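Acetyl-CoA acetyltransferase A (Ascaris suum, PDB 6BJA) probably catalyses thiolase chemistry, moving acetyl groups to and from coenzyme A, which it binds in the crystal. Local coordinates at residues 22-27 against 254-259; 39-44 against 78-83; 56-61 against 118-123; 164-169 against 294-299; 173-178 against 330-335. All coordinates share one frame; numbering follows the deposited sequence.

Interaction 1 of 5, residues 22-27 against 254-259; sequences ASFRST and STINDG. With COA (coenzyme A), chain C.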
# COMPACT_ATOMS: atom_id res chain seq x y z
N ALA A 22 10.55 23.62 -11.06
CA ALA A 22 9.13 23.66 -10.70
C ALA A 22 8.92 23.24 -9.24
O ALA A 22 9.75 22.52 -8.65
CB ALA A 22 8.30 22.77 -11.63
N SER A 23 7.84 23.74 -8.66
CA SER A 23 7.45 23.36 -7.31
C SER A 23 6.97 21.91 -7.22
O SER A 23 6.65 21.25 -8.21
CB SER A 23 6.37 24.29 -6.80
OG SER A 23 6.86 25.61 -6.78
N PHE A 24 6.93 21.41 -6.00
CA PHE A 24 6.45 20.06 -5.74
C PHE A 24 4.99 19.86 -6.15
O PHE A 24 4.12 20.66 -5.76
CB PHE A 24 6.64 19.82 -4.25
CG PHE A 24 6.27 18.45 -3.77
CD1 PHE A 24 6.87 17.31 -4.30
CD2 PHE A 24 5.38 18.30 -2.73
CE1 PHE A 24 6.56 16.05 -3.80
CE2 PHE A 24 5.06 17.05 -2.23
CZ PHE A 24 5.65 15.92 -2.77
N ARG A 25 4.74 18.80 -6.91
CA ARG A 25 3.40 18.45 -7.39
C ARG A 25 2.79 19.62 -8.16
O ARG A 25 1.61 19.92 -8.00
CB ARG A 25 2.49 18.06 -6.23
CG ARG A 25 3.01 16.94 -5.33
CD ARG A 25 3.13 15.62 -6.05
NE ARG A 25 1.87 15.19 -6.65
CZ ARG A 25 1.75 14.18 -7.51
NH1 ARG A 25 2.80 13.45 -7.88
NH2 ARG A 25 0.55 13.90 -8.02
N SER A 26 3.60 20.24 -9.00
CA SER A 26 3.17 21.39 -9.80
C SER A 26 3.28 21.09 -11.29
O SER A 26 2.97 19.98 -11.73
CB SER A 26 4.02 22.61 -9.41
OG SER A 26 3.50 23.80 -9.97
N THR A 27 3.71 22.08 -12.05
CA THR A 27 3.63 22.06 -13.50
C THR A 27 4.35 20.89 -14.17
O THR A 27 3.91 20.42 -15.21
CB THR A 27 4.19 23.38 -14.03
OG1 THR A 27 3.50 24.47 -13.39
CG2 THR A 27 4.05 23.48 -15.54
N SER A 254 15.55 25.32 1.97
CA SER A 254 15.13 25.04 0.60
C SER A 254 13.92 24.11 0.60
O SER A 254 13.57 23.48 1.59
CB SER A 254 16.27 24.43 -0.23
OG SER A 254 16.68 23.19 0.28
N THR A 255 13.28 24.08 -0.56
CA THR A 255 12.04 23.35 -0.78
C THR A 255 12.34 22.08 -1.58
O THR A 255 13.48 21.84 -1.96
CB THR A 255 11.04 24.23 -1.57
OG1 THR A 255 11.72 24.82 -2.68
CG2 THR A 255 10.52 25.34 -0.68
N ILE A 256 11.31 21.27 -1.81
CA ILE A 256 11.44 20.12 -2.70
C ILE A 256 10.87 20.49 -4.08
O ILE A 256 9.89 21.24 -4.20
CB ILE A 256 10.79 18.84 -2.11
CG1 ILE A 256 9.28 18.93 -1.97
CG2 ILE A 256 11.42 18.53 -0.73
CD1 ILE A 256 8.67 17.60 -1.46
N ASN A 257 11.55 20.01 -5.12
CA ASN A 257 11.37 20.55 -6.46
C ASN A 257 11.70 19.56 -7.57
O ASN A 257 12.34 18.53 -7.33
CB ASN A 257 12.25 21.79 -6.64
CG ASN A 257 11.86 22.92 -5.70
OD1 ASN A 257 12.38 23.05 -4.59
ND2 ASN A 257 10.91 23.75 -6.15
N ASP A 258 11.26 19.91 -8.78
CA ASP A 258 11.54 19.16 -10.00
C ASP A 258 12.42 19.99 -10.95
O ASP A 258 12.16 21.18 -11.13
CB ASP A 258 10.26 18.78 -10.76
CG ASP A 258 9.27 17.97 -9.93
OD1 ASP A 258 9.69 17.28 -8.99
OD2 ASP A 258 8.05 18.01 -10.27
N GLY A 259 13.42 19.38 -11.56
CA GLY A 259 14.26 20.08 -12.52
C GLY A 259 15.46 19.28 -12.98
O GLY A 259 15.75 18.22 -12.42
N1A COA C . 7.44 32.43 2.80
C2A COA C . 6.44 32.49 3.71
N3A COA C . 5.85 31.41 4.23
C4A COA C . 6.22 30.17 3.87
C5A COA C . 7.31 30.01 2.89
C6A COA C . 7.92 31.25 2.36
N6A COA C . 8.92 31.21 1.46
N7A COA C . 7.47 28.68 2.72
C8A COA C . 6.57 28.05 3.52
N9A COA C . 5.83 28.95 4.21
C1B COA C . 4.72 28.69 5.18
C2B COA C . 3.52 28.13 4.43
O2B COA C . 2.56 29.15 4.14
C3B COA C . 2.93 27.08 5.34
O3B COA C . 1.65 27.55 5.79
P3B COA C . 1.21 27.89 7.30
O7A COA C . 2.26 28.78 7.92
O8A COA C . -0.11 28.62 7.25
O9A COA C . 1.08 26.61 8.09
C4B COA C . 4.01 26.81 6.39
O4B COA C . 5.07 27.75 6.19
C5B COA C . 4.59 25.42 6.17
O5B COA C . 5.23 25.46 4.90
P1A COA C . 4.88 24.46 3.69
O1A COA C . 3.40 24.37 3.41
O2A COA C . 5.61 24.87 2.43
O3A COA C . 5.36 23.01 4.13
P2A COA C . 4.74 21.72 3.41
O4A COA C . 3.27 21.58 3.75
O5A COA C . 4.95 21.78 1.91
O6A COA C . 5.58 20.51 4.03
CBP COA C . 7.56 19.47 3.27
CCP COA C . 7.00 20.64 4.05
CDP COA C . 7.10 18.20 3.95
CEP COA C . 7.00 19.41 1.84
CAP COA C . 9.10 19.49 3.35
OAP COA C . 9.58 18.24 2.83
C9P COA C . 9.75 20.65 2.63
O9P COA C . 9.13 21.33 1.82
N8P COA C . 11.03 20.95 2.88
C7P COA C . 11.88 20.26 3.83
C6P COA C . 13.12 21.10 4.10
C5P COA C . 14.31 20.39 3.52
O5P COA C . 15.02 19.66 4.21
N4P COA C . 14.51 20.57 2.22
C3P COA C . 15.56 19.86 1.53
C2P COA C . 16.84 20.64 1.35
S1P COA C . 18.26 19.60 1.77
O HOH W 1 6.30 20.13 -10.75
O HOH W 2 8.02 23.10 -3.86
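Antiparallel sheet pairing joins Ala22, near the end of strand 11-23, to Asp258, near the start of strand 257-267. The backbones exchange two hydrogen bonds. Ala22 N gives to Asp258 O at 2.9 Å, and Asp258 N gives to Ala22 O at 3.0 Å. Ala22 O takes one more, from Asn257 ND2 at 3.0 Å. The two donors reach it from opposite faces of its carbonyl plane, ND2 lying 51° out of that plane. The Asn257 amide is held at both ends. Its OD1 accepts from Thr255 OG1 at 2.7 Å, and also from the backbone N of His355, a predicted active-site residue.

Two waters add bridges beside the pairing. One accepts from Phe24 N and donates to Ile256 O. Another donates to both Ser23 O and Asp258 OD2; Ser126 is a further partner of that carboxylate oxygen. Phe24 carries the apolar contact. Its CG lies anti to the backbone N (chi1 -177°), and the ring lies beside Ile256. Ile256 CD1 sits over the ring centre, 3.3 Å from the centroid, in a close CH-pi contact. Arg25 CG covers the opposite face. At the far end, Ser254 O accepts a bond from coenzyme A N4P at 3.1 Å. The loop before strand 257-267 thus reaches coenzyme A while the strand pairs in the central sheet, as expected for a thiolase active site.

Interaction 2 of 5, residues 39-44 against 78-83; sequences VVTKEA and IASEIP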
# COMPACT_ATOMS: atom_id res chain seq x y z
N VAL A 39 15.26 16.51 -21.96
CA VAL A 39 15.15 17.91 -22.37
C VAL A 39 16.51 18.57 -22.31
O VAL A 39 16.93 19.19 -23.28
CB VAL A 39 14.15 18.69 -21.50
CG1 VAL A 39 14.21 20.20 -21.77
CG2 VAL A 39 12.76 18.18 -21.74
N VAL A 40 17.20 18.46 -21.16
CA VAL A 40 18.44 19.21 -21.03
C VAL A 40 19.60 18.56 -21.79
O VAL A 40 20.50 19.26 -22.26
CB VAL A 40 18.84 19.45 -19.56
CG1 VAL A 40 17.85 20.41 -18.92
CG2 VAL A 40 18.93 18.15 -18.76
N THR A 41 19.57 17.24 -21.96
CA THR A 41 20.61 16.59 -22.71
C THR A 41 20.53 16.99 -24.18
O THR A 41 21.53 17.35 -24.78
CB THR A 41 20.53 15.06 -22.56
OG1 THR A 41 20.74 14.73 -21.18
CG2 THR A 41 21.59 14.34 -23.38
N LYS A 42 19.34 16.92 -24.75
CA LYS A 42 19.16 17.33 -26.14
C LYS A 42 19.56 18.78 -26.32
O LYS A 42 20.24 19.11 -27.30
CB LYS A 42 17.72 17.10 -26.59
CG LYS A 42 17.37 15.63 -26.82
CD LYS A 42 15.92 15.53 -27.29
CE LYS A 42 15.76 14.50 -28.37
NZ LYS A 42 14.36 14.51 -28.91
N GLU A 43 19.18 19.67 -25.40
CA GLU A 43 19.47 21.08 -25.66
C GLU A 43 20.96 21.36 -25.43
O GLU A 43 21.56 22.15 -26.12
CB GLU A 43 18.61 22.01 -24.80
CG GLU A 43 18.79 23.48 -25.16
CD GLU A 43 18.14 23.87 -26.49
OE1 GLU A 43 17.21 23.13 -26.95
OE2 GLU A 43 18.57 24.92 -27.06
N ALA A 44 21.58 20.69 -24.46
CA ALA A 44 23.01 20.86 -24.26
C ALA A 44 23.82 20.41 -25.48
O ALA A 44 24.82 21.03 -25.83
CB ALA A 44 23.47 20.09 -23.02
N ILE A 78 19.78 7.17 -24.78
CA ILE A 78 19.17 6.60 -25.98
C ILE A 78 18.09 7.52 -26.55
O ILE A 78 18.03 7.76 -27.78
CB ILE A 78 18.59 5.20 -25.69
CG1 ILE A 78 19.74 4.21 -25.54
CG2 ILE A 78 17.63 4.75 -26.81
CD1 ILE A 78 19.33 2.81 -25.13
N ALA A 79 17.25 8.07 -25.67
CA ALA A 79 16.16 8.95 -26.11
C ALA A 79 16.65 10.30 -26.63
O ALA A 79 15.93 11.00 -27.37
CB ALA A 79 15.17 9.15 -25.00
N SER A 80 17.90 10.63 -26.31
CA SER A 80 18.56 11.84 -26.79
C SER A 80 19.37 11.61 -28.08
O SER A 80 20.13 12.48 -28.51
CB SER A 80 19.46 12.42 -25.70
OG SER A 80 18.70 12.74 -24.55
N GLU A 81 19.19 10.43 -28.69
CA GLU A 81 19.88 10.05 -29.94
C GLU A 81 21.40 9.96 -29.82
O GLU A 81 22.14 10.11 -30.78
CB GLU A 81 19.48 11.03 -31.05
CG GLU A 81 17.97 11.02 -31.28
CD GLU A 81 17.54 11.84 -32.49
OE1 GLU A 81 18.15 12.90 -32.75
OE2 GLU A 81 16.59 11.42 -33.18
N ILE A 82 21.89 9.71 -28.61
CA ILE A 82 23.29 9.40 -28.40
C ILE A 82 23.50 7.93 -28.80
O ILE A 82 22.62 7.13 -28.56
CB ILE A 82 23.68 9.69 -26.94
CG1 ILE A 82 23.58 11.19 -26.69
CG2 ILE A 82 25.08 9.22 -26.61
CD1 ILE A 82 23.72 11.57 -25.21
N PRO A 83 24.66 7.60 -29.41
CA PRO A 83 24.83 6.24 -29.94
C PRO A 83 24.69 5.17 -28.88
O PRO A 83 25.05 5.37 -27.72
CB PRO A 83 26.26 6.26 -30.47
CG PRO A 83 26.50 7.67 -30.84
CD PRO A 83 25.80 8.46 -29.76
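Thr41 and Ser80 meet methyl to hydroxyl, although both carry an OH. Thr41 CG2 lies 3.5 Å from Ser80 OG and 3.7 Å from Ser80 CB. Both hydroxyls bond to a carbonyl four residues back, Thr41 OG1 to Gly37 O and Ser80 OG, just past its helix, to Ile76 O. Thr41 OG1 lies beside the backbone N (chi1 -63°), and CG2, anti to that N, meets the other segment. The same methyl touches Ile82 CD1 at 3.9 Å.

A Schellman motif shapes the second partner. Helix 72-79 ends here, with Glu81 at positive phi in the C-prime position. Glu81 N bonds to Ile78 O, and Ile82 N bonds back to Ser77 O. The turn brings Ile82 round to face helix 33-48, where its side chain also touches Ile45.

Lys42 runs along the more exposed side. Its CG is 3.9 Å from Ser80 OG. Its chain bends at chi3 (140°), and CE comes within 3.6 Å of Ala79 O. The ammonium thus sits near the C-terminal end of helix 72-79, which may favour its charge. Lys42 NZ and Glu81 OE1 are 5.6 Å apart, too far for a salt bridge, so any attraction between them is probably modest.

Interaction 3 of 5, residues 56-61 against 118-123; sequences EETIVG and VALGSE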
# COMPACT_ATOMS: atom_id res chain seq x y z
N GLU A 56 30.31 10.58 -26.06
CA GLU A 56 30.91 9.26 -25.77
C GLU A 56 30.40 8.61 -24.49
O GLU A 56 30.44 7.38 -24.34
CB GLU A 56 32.43 9.38 -25.70
CG GLU A 56 33.04 9.76 -27.05
CD GLU A 56 34.48 10.25 -26.99
OE1 GLU A 56 35.05 10.41 -25.90
OE2 GLU A 56 35.07 10.49 -28.07
N GLU A 57 29.96 9.45 -23.55
CA GLU A 57 29.41 9.02 -22.26
C GLU A 57 28.32 9.96 -21.80
O GLU A 57 28.40 11.16 -22.04
CB GLU A 57 30.45 9.03 -21.14
CG GLU A 57 31.47 7.99 -21.20
CD GLU A 57 32.18 7.81 -19.85
OE1 GLU A 57 31.60 8.14 -18.77
OE2 GLU A 57 33.33 7.34 -19.87
N THR A 58 27.35 9.40 -21.07
CA THR A 58 26.28 10.15 -20.43
C THR A 58 26.30 9.83 -18.95
O THR A 58 26.14 8.67 -18.58
CB THR A 58 24.95 9.77 -21.03
OG1 THR A 58 25.01 10.04 -22.44
CG2 THR A 58 23.81 10.57 -20.41
N ILE A 59 26.54 10.85 -18.12
CA ILE A 59 26.72 10.64 -16.68
C ILE A 59 25.66 11.46 -15.98
O ILE A 59 25.65 12.67 -16.12
CB ILE A 59 28.12 11.07 -16.18
CG1 ILE A 59 29.22 10.47 -17.04
CG2 ILE A 59 28.29 10.71 -14.70
CD1 ILE A 59 30.57 11.08 -16.84
N VAL A 60 24.79 10.80 -15.21
CA VAL A 60 23.62 11.45 -14.65
C VAL A 60 23.51 11.34 -13.15
O VAL A 60 23.45 10.23 -12.61
CB VAL A 60 22.32 10.87 -15.23
CG1 VAL A 60 21.11 11.66 -14.68
CG2 VAL A 60 22.33 10.90 -16.75
N GLY A 61 23.45 12.47 -12.47
CA GLY A 61 23.13 12.48 -11.06
C GLY A 61 21.64 12.40 -10.78
O GLY A 61 20.82 13.11 -11.39
N VAL A 118 28.62 14.10 -21.86
CA VAL A 118 27.58 14.94 -21.28
C VAL A 118 27.38 14.54 -19.82
O VAL A 118 27.27 13.35 -19.49
CB VAL A 118 26.26 14.87 -22.09
CG1 VAL A 118 25.58 13.50 -22.04
CG2 VAL A 118 25.31 15.99 -21.60
N ALA A 119 27.43 15.54 -18.94
CA ALA A 119 27.25 15.35 -17.51
C ALA A 119 26.03 16.16 -17.09
O ALA A 119 25.92 17.34 -17.42
CB ALA A 119 28.48 15.80 -16.78
N LEU A 120 25.12 15.54 -16.36
CA LEU A 120 23.89 16.21 -15.98
C LEU A 120 23.32 15.68 -14.67
O LEU A 120 23.80 14.70 -14.10
CB LEU A 120 22.86 16.04 -17.10
CG LEU A 120 22.40 14.62 -17.40
CD1 LEU A 120 20.90 14.56 -17.51
CD2 LEU A 120 23.08 14.10 -18.65
N GLY A 121 22.25 16.33 -14.24
CA GLY A 121 21.47 15.87 -13.11
C GLY A 121 20.01 16.11 -13.41
O GLY A 121 19.66 17.05 -14.12
N SER A 122 19.17 15.23 -12.87
CA SER A 122 17.73 15.32 -13.03
C SER A 122 17.05 14.76 -11.81
O SER A 122 17.42 13.70 -11.31
CB SER A 122 17.25 14.56 -14.25
OG SER A 122 15.87 14.85 -14.49
N GLU A 123 16.02 15.45 -11.34
CA GLU A 123 15.28 14.97 -10.20
C GLU A 123 13.83 15.36 -10.33
O GLU A 123 13.51 16.53 -10.60
CB GLU A 123 15.86 15.53 -8.90
CG GLU A 123 15.43 14.73 -7.67
CD GLU A 123 16.25 13.45 -7.49
OE1 GLU A 123 17.50 13.56 -7.44
OE2 GLU A 123 15.65 12.35 -7.38
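Backbone hydrogen bonds lead this contact, a parallel ladder that pairs Thr58 with Val118 and ends with Gly61 beside Gly121. Five bonds cross in turn. Val118 N gives to Glu57 O, Ile59 N to Val118 O, Leu120 N to Ile59 O, Gly61 N to Leu120 O at 2.8 Å, and Ser122 N to Gly61 O at 3.1 Å. CA-H...O contacts fill in between them, such as Val60 CA to Leu120 O at 3.3 Å. At the two glycines the strands come nearest, with the CA atoms 4.3 Å apart. The strand segments are twisted by 32°.

Apolar packing lies on the face of Thr58, Val60, Val118 and Leu120. Val60 CG2 meets Leu120 CG at 3.8 Å. Leu120 has CG between the backbone N and the carbonyl carbon (chi1 64°), and its CD2 reaches Thr58 CG2 at 4.0 Å. Val118 CG1 lies alongside Thr58, 3.5 Å from OG1. The other face, with Ile59 and Ala119, packs on helix 97-110.

Polar side chains look elsewhere: Thr58 OG1 to Ser77, Glu57 to Arg114, and Ser122 OG to Ala33 O. The chemistry implies that the backbone sets the register here, while the side chains bind this buried part of the sheet to the layers around it.

Interaction 4 of 5, residues 164-169 against 294-299; sequences LCAEKT and DFTVAP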
# COMPACT_ATOMS: atom_id res chain seq x y z
N LEU A 164 17.64 19.38 10.95
CA LEU A 164 18.00 19.31 12.36
C LEU A 164 19.50 19.33 12.52
O LEU A 164 20.03 19.99 13.41
CB LEU A 164 17.42 18.05 13.02
CG LEU A 164 17.69 17.93 14.52
CD1 LEU A 164 17.23 19.18 15.29
CD2 LEU A 164 16.99 16.70 15.05
N CYS A 165 20.21 18.58 11.68
CA CYS A 165 21.66 18.63 11.66
C CYS A 165 22.18 20.05 11.46
O CYS A 165 23.12 20.49 12.10
CB CYS A 165 22.21 17.73 10.55
SG CYS A 165 21.87 15.94 10.79
N ALA A 166 21.56 20.77 10.54
CA ALA A 166 22.05 22.10 10.20
C ALA A 166 21.92 23.08 11.38
O ALA A 166 22.64 24.08 11.44
CB ALA A 166 21.33 22.62 8.98
N GLU A 167 20.99 22.81 12.29
CA GLU A 167 20.87 23.62 13.50
C GLU A 167 22.15 23.60 14.32
O GLU A 167 22.46 24.57 15.02
CB GLU A 167 19.71 23.15 14.38
CG GLU A 167 18.31 23.41 13.85
CD GLU A 167 17.84 24.87 14.00
OE1 GLU A 167 18.66 25.74 14.37
OE2 GLU A 167 16.65 25.10 13.74
N LYS A 168 22.92 22.51 14.26
CA LYS A 168 24.19 22.49 14.96
C LYS A 168 25.13 23.58 14.42
O LYS A 168 25.81 24.28 15.18
CB LYS A 168 24.86 21.10 14.86
CG LYS A 168 26.25 21.07 15.51
CD LYS A 168 26.86 19.70 15.49
CE LYS A 168 28.21 19.69 16.22
NZ LYS A 168 29.22 20.61 15.63
N THR A 169 25.13 23.75 13.11
CA THR A 169 26.01 24.71 12.46
C THR A 169 25.52 26.12 12.80
O THR A 169 26.33 27.02 13.02
CB THR A 169 26.06 24.46 10.94
OG1 THR A 169 26.52 23.11 10.73
CG2 THR A 169 26.99 25.47 10.25
N ASP A 294 27.76 17.72 10.62
CA ASP A 294 28.43 18.98 10.26
C ASP A 294 28.49 19.24 8.75
O ASP A 294 29.31 20.02 8.28
CB ASP A 294 29.87 18.98 10.81
CG ASP A 294 29.93 19.04 12.33
OD1 ASP A 294 29.17 19.85 12.91
OD2 ASP A 294 30.73 18.28 12.95
N PHE A 295 27.65 18.54 7.99
CA PHE A 295 27.71 18.63 6.52
C PHE A 295 27.68 20.07 6.00
O PHE A 295 28.29 20.37 4.99
CB PHE A 295 26.56 17.83 5.89
CG PHE A 295 25.22 18.48 5.97
CD1 PHE A 295 24.56 18.58 7.17
CD2 PHE A 295 24.62 18.97 4.83
CE1 PHE A 295 23.32 19.19 7.25
CE2 PHE A 295 23.39 19.56 4.90
CZ PHE A 295 22.73 19.68 6.11
N THR A 296 27.02 20.97 6.72
CA THR A 296 26.87 22.34 6.29
C THR A 296 28.22 23.07 6.17
O THR A 296 28.31 24.01 5.40
CB THR A 296 25.94 23.11 7.26
OG1 THR A 296 24.64 22.49 7.29
CG2 THR A 296 25.75 24.55 6.84
N VAL A 297 29.26 22.67 6.92
CA VAL A 297 30.55 23.36 6.83
C VAL A 297 31.56 22.68 5.90
O VAL A 297 32.66 23.20 5.69
CB VAL A 297 31.21 23.54 8.22
CG1 VAL A 297 30.23 24.26 9.15
CG2 VAL A 297 31.67 22.23 8.80
N ALA A 298 31.18 21.56 5.28
CA ALA A 298 32.07 20.92 4.32
C ALA A 298 32.41 21.77 3.08
O ALA A 298 33.52 21.68 2.54
CB ALA A 298 31.48 19.57 3.87
N PRO A 299 31.46 22.60 2.60
CA PRO A 299 31.84 23.33 1.37
C PRO A 299 33.04 24.25 1.53
O PRO A 299 33.88 24.28 0.63
CB PRO A 299 30.57 24.12 1.04
CG PRO A 299 29.48 23.26 1.54
CD PRO A 299 30.03 22.72 2.87
O HOH W 3 25.53 20.93 9.42
O HOH W 4 28.66 22.43 12.07
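Thr169 packs against Thr296 and Val297 in the tight part of this contact. Thr169 CG2 lies 3.6 Å from Val297 CG1, the two side chains sliding past each other in opposite directions. Thr169 OG1 rests 3.5 Å from Thr296 CB. Next along helix 162-172, Ala166 CB sits 3.7 Å from Thr296 OG1. Phe295 comes in by its edge, with CE1 3.8 Å from Cys165 CB. Thr296 OG1 lies over one face of the Phe295 ring, toward the rim.

The looser side is charged, and both of its residues are partly exposed. Lys168 is extended as far as CE, and a bend at chi4 (-60°) brings NZ to Asp294. Lys168 NZ bonds to Asp294 OD1 at 2.8 Å in a salt bridge that uses the syn lone pair of the oxygen. NZ also forms a salt bridge with Asp172, so its charge is probably balanced by two carboxylates.

Two waters lie at the seam between the packed and charged parts, both on Thr169 OG1. This hydroxyl gives to one water at 2.6 Å, and that water donates on to Asp294 OD1. The other water donates to Thr169 OG1 and accepts from Thr296 N at 3.1 Å. The hydroxyl is thus fixed as donor to one water and acceptor from the other.

Helix 327-337 covers Ala166 and Thr169 from a further side. Phe295 also touches Cys383, predicted to be catalytic, and lies about 6 Å from bound coenzyme A at the nearest side-chain atoms. The contact joins the N-terminal and C-terminal thiolase regions, consistent with a place beside the active site of the two-part thiolase fold.

Interaction 5 of 5, residues 173-178 against 330-335; sequences YAFTRE and GLAFIK. With ACT (acetate ion), chain B.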
# COMPACT_ATOMS: atom_id res chain seq x y z
N TYR A 173 28.09 28.89 14.80
CA TYR A 173 28.44 30.21 14.28
C TYR A 173 27.69 31.34 14.99
O TYR A 173 27.87 32.50 14.63
CB TYR A 173 28.14 30.29 12.77
CG TYR A 173 29.20 29.67 11.91
CD1 TYR A 173 30.29 30.40 11.47
CD2 TYR A 173 29.11 28.34 11.53
CE1 TYR A 173 31.27 29.83 10.68
CE2 TYR A 173 30.08 27.76 10.75
CZ TYR A 173 31.16 28.49 10.32
OH TYR A 173 32.13 27.87 9.54
N ALA A 174 26.85 30.97 15.96
CA ALA A 174 26.01 31.91 16.70
C ALA A 174 25.10 32.69 15.76
O ALA A 174 24.77 33.86 15.99
CB ALA A 174 26.88 32.86 17.54
N PHE A 175 24.66 32.03 14.69
CA PHE A 175 23.69 32.64 13.80
C PHE A 175 22.32 32.70 14.46
O PHE A 175 22.00 31.96 15.39
CB PHE A 175 23.58 31.87 12.47
CG PHE A 175 24.78 32.01 11.58
CD1 PHE A 175 25.44 33.22 11.39
CD2 PHE A 175 25.24 30.91 10.88
CE1 PHE A 175 26.55 33.31 10.53
CE2 PHE A 175 26.33 31.01 10.02
CZ PHE A 175 26.98 32.19 9.85
N THR A 176 21.51 33.64 13.97
CA THR A 176 20.20 33.93 14.52
C THR A 176 19.09 33.75 13.51
O THR A 176 19.31 33.82 12.29
CB THR A 176 20.14 35.39 15.02
OG1 THR A 176 20.37 36.28 13.92
CG2 THR A 176 21.19 35.64 16.07
N ARG A 177 17.89 33.50 14.02
CA ARG A 177 16.68 33.49 13.21
C ARG A 177 16.61 34.72 12.31
O ARG A 177 16.26 34.65 11.12
CB ARG A 177 15.46 33.43 14.14
CG ARG A 177 14.11 33.58 13.49
CD ARG A 177 13.80 32.44 12.51
NE ARG A 177 12.46 32.61 11.96
CZ ARG A 177 11.35 32.13 12.53
NH1 ARG A 177 11.40 31.42 13.64
NH2 ARG A 177 10.17 32.37 11.97
N GLU A 178 16.95 35.87 12.90
CA GLU A 178 16.94 37.10 12.16
C GLU A 178 17.86 37.08 10.94
O GLU A 178 17.45 37.51 9.85
CB GLU A 178 17.32 38.26 13.09
CG GLU A 178 16.24 38.61 14.10
CD GLU A 178 16.19 37.72 15.36
OE1 GLU A 178 17.01 36.79 15.53
OE2 GLU A 178 15.31 38.00 16.21
N GLY A 330 24.56 29.16 3.15
CA GLY A 330 25.15 30.34 2.57
C GLY A 330 25.89 31.20 3.57
O GLY A 330 27.02 31.61 3.34
N LEU A 331 25.23 31.46 4.69
CA LEU A 331 25.84 32.29 5.74
C LEU A 331 27.15 31.70 6.27
O LEU A 331 28.13 32.41 6.47
CB LEU A 331 24.87 32.47 6.89
CG LEU A 331 23.71 33.42 6.57
CD1 LEU A 331 22.64 33.32 7.62
CD2 LEU A 331 24.19 34.88 6.43
N ALA A 332 27.16 30.40 6.51
CA ALA A 332 28.35 29.76 7.06
C ALA A 332 29.50 29.85 6.07
O ALA A 332 30.64 30.09 6.44
CB ALA A 332 28.06 28.31 7.42
N PHE A 333 29.20 29.63 4.79
CA PHE A 333 30.20 29.65 3.74
C PHE A 333 30.84 31.03 3.64
O PHE A 333 32.06 31.16 3.61
CB PHE A 333 29.51 29.23 2.43
CG PHE A 333 30.42 29.10 1.23
CD1 PHE A 333 31.19 27.95 1.05
CD2 PHE A 333 30.40 30.07 0.22
CE1 PHE A 333 31.97 27.80 -0.10
CE2 PHE A 333 31.19 29.92 -0.92
CZ PHE A 333 31.98 28.78 -1.07
N ILE A 334 29.98 32.05 3.56
CA ILE A 334 30.42 33.44 3.44
C ILE A 334 31.26 33.85 4.66
O ILE A 334 32.31 34.49 4.51
CB ILE A 334 29.19 34.35 3.28
CG1 ILE A 334 28.54 34.12 1.92
CG2 ILE A 334 29.57 35.82 3.41
CD1 ILE A 334 27.19 34.73 1.80
N LYS A 335 30.81 33.46 5.84
CA LYS A 335 31.53 33.82 7.06
C LYS A 335 32.88 33.13 7.16
O LYS A 335 33.90 33.74 7.49
CB LYS A 335 30.67 33.49 8.29
CG LYS A 335 31.24 34.05 9.60
CD LYS A 335 31.20 35.57 9.52
CE LYS A 335 31.79 36.28 10.71
NZ LYS A 335 31.78 37.73 10.36
C ACT B . 8.31 31.25 16.09
O ACT B . 7.82 30.18 16.51
OXT ACT B . 9.56 31.33 16.10
CH3 ACT B . 7.45 32.39 15.64
O HOH W 5 31.66 26.77 6.86
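Phe175 presents a ring face to Leu331 and its tip to the backbone of helix 327-337. Leu331 CB stands over that face, 4.0 Å from the ring centroid, in a CH-pi contact. Phe175 CZ comes within 3.6 Å of Leu331 O, and Lys335 CB sits at the ring edge. Ala332 CB is shared by two aromatics. It lies over one face of Tyr173, 3.9 Å from CE2, and 4.1 Å from Phe175 CE2.

The two rings are brought together by a short link between helices. Helix 162-172 ends in a Schellman motif with Ala174 at positive phi. Thr176 then takes the N-cap of helix 177-197. Its hydroxyl caps a backbone N of the first turn, and its own N bonds to Gln179 OE1, as in a capping box. Within this link Tyr173 CB covers the other face of Phe175, 3.4 Å above the ring plane. Phe175 thus lies between Tyr173 and Leu331.

Further out, Tyr173 OH is bonded to Glu336. It also accepts from a water at 2.9 Å, which makes a weak bond to Ala332 O. Leu180 touches both Phe175 and Leu331 from helix 177-197, and Thr169 of helix 162-172 packs on Ala332.

Interactions 1 and 3 belong to the same central sheet and touch where Gly259 O meets Glu123 N at 3.0 Å. Both are buried and ruled by backbone hydrogen bonds, antiparallel in one and parallel in the other. Interaction 2 packs on interaction 3, with Ile82 CD1 against Thr58 OG1 and Thr41 OG1 against Leu120 CD2. It is buried too, and joins a helix to the end of another by side-chain packing. Interactions 4 and 5 lie on the opposite side of the chain's centre from interactions 2 and 3, and touch where Thr169 CG2 meets Ala332 CB at 4.1 Å. Interaction 4 is buried but adds a salt bridge and waters. Interaction 5 is at the surface and rests on aromatic rings.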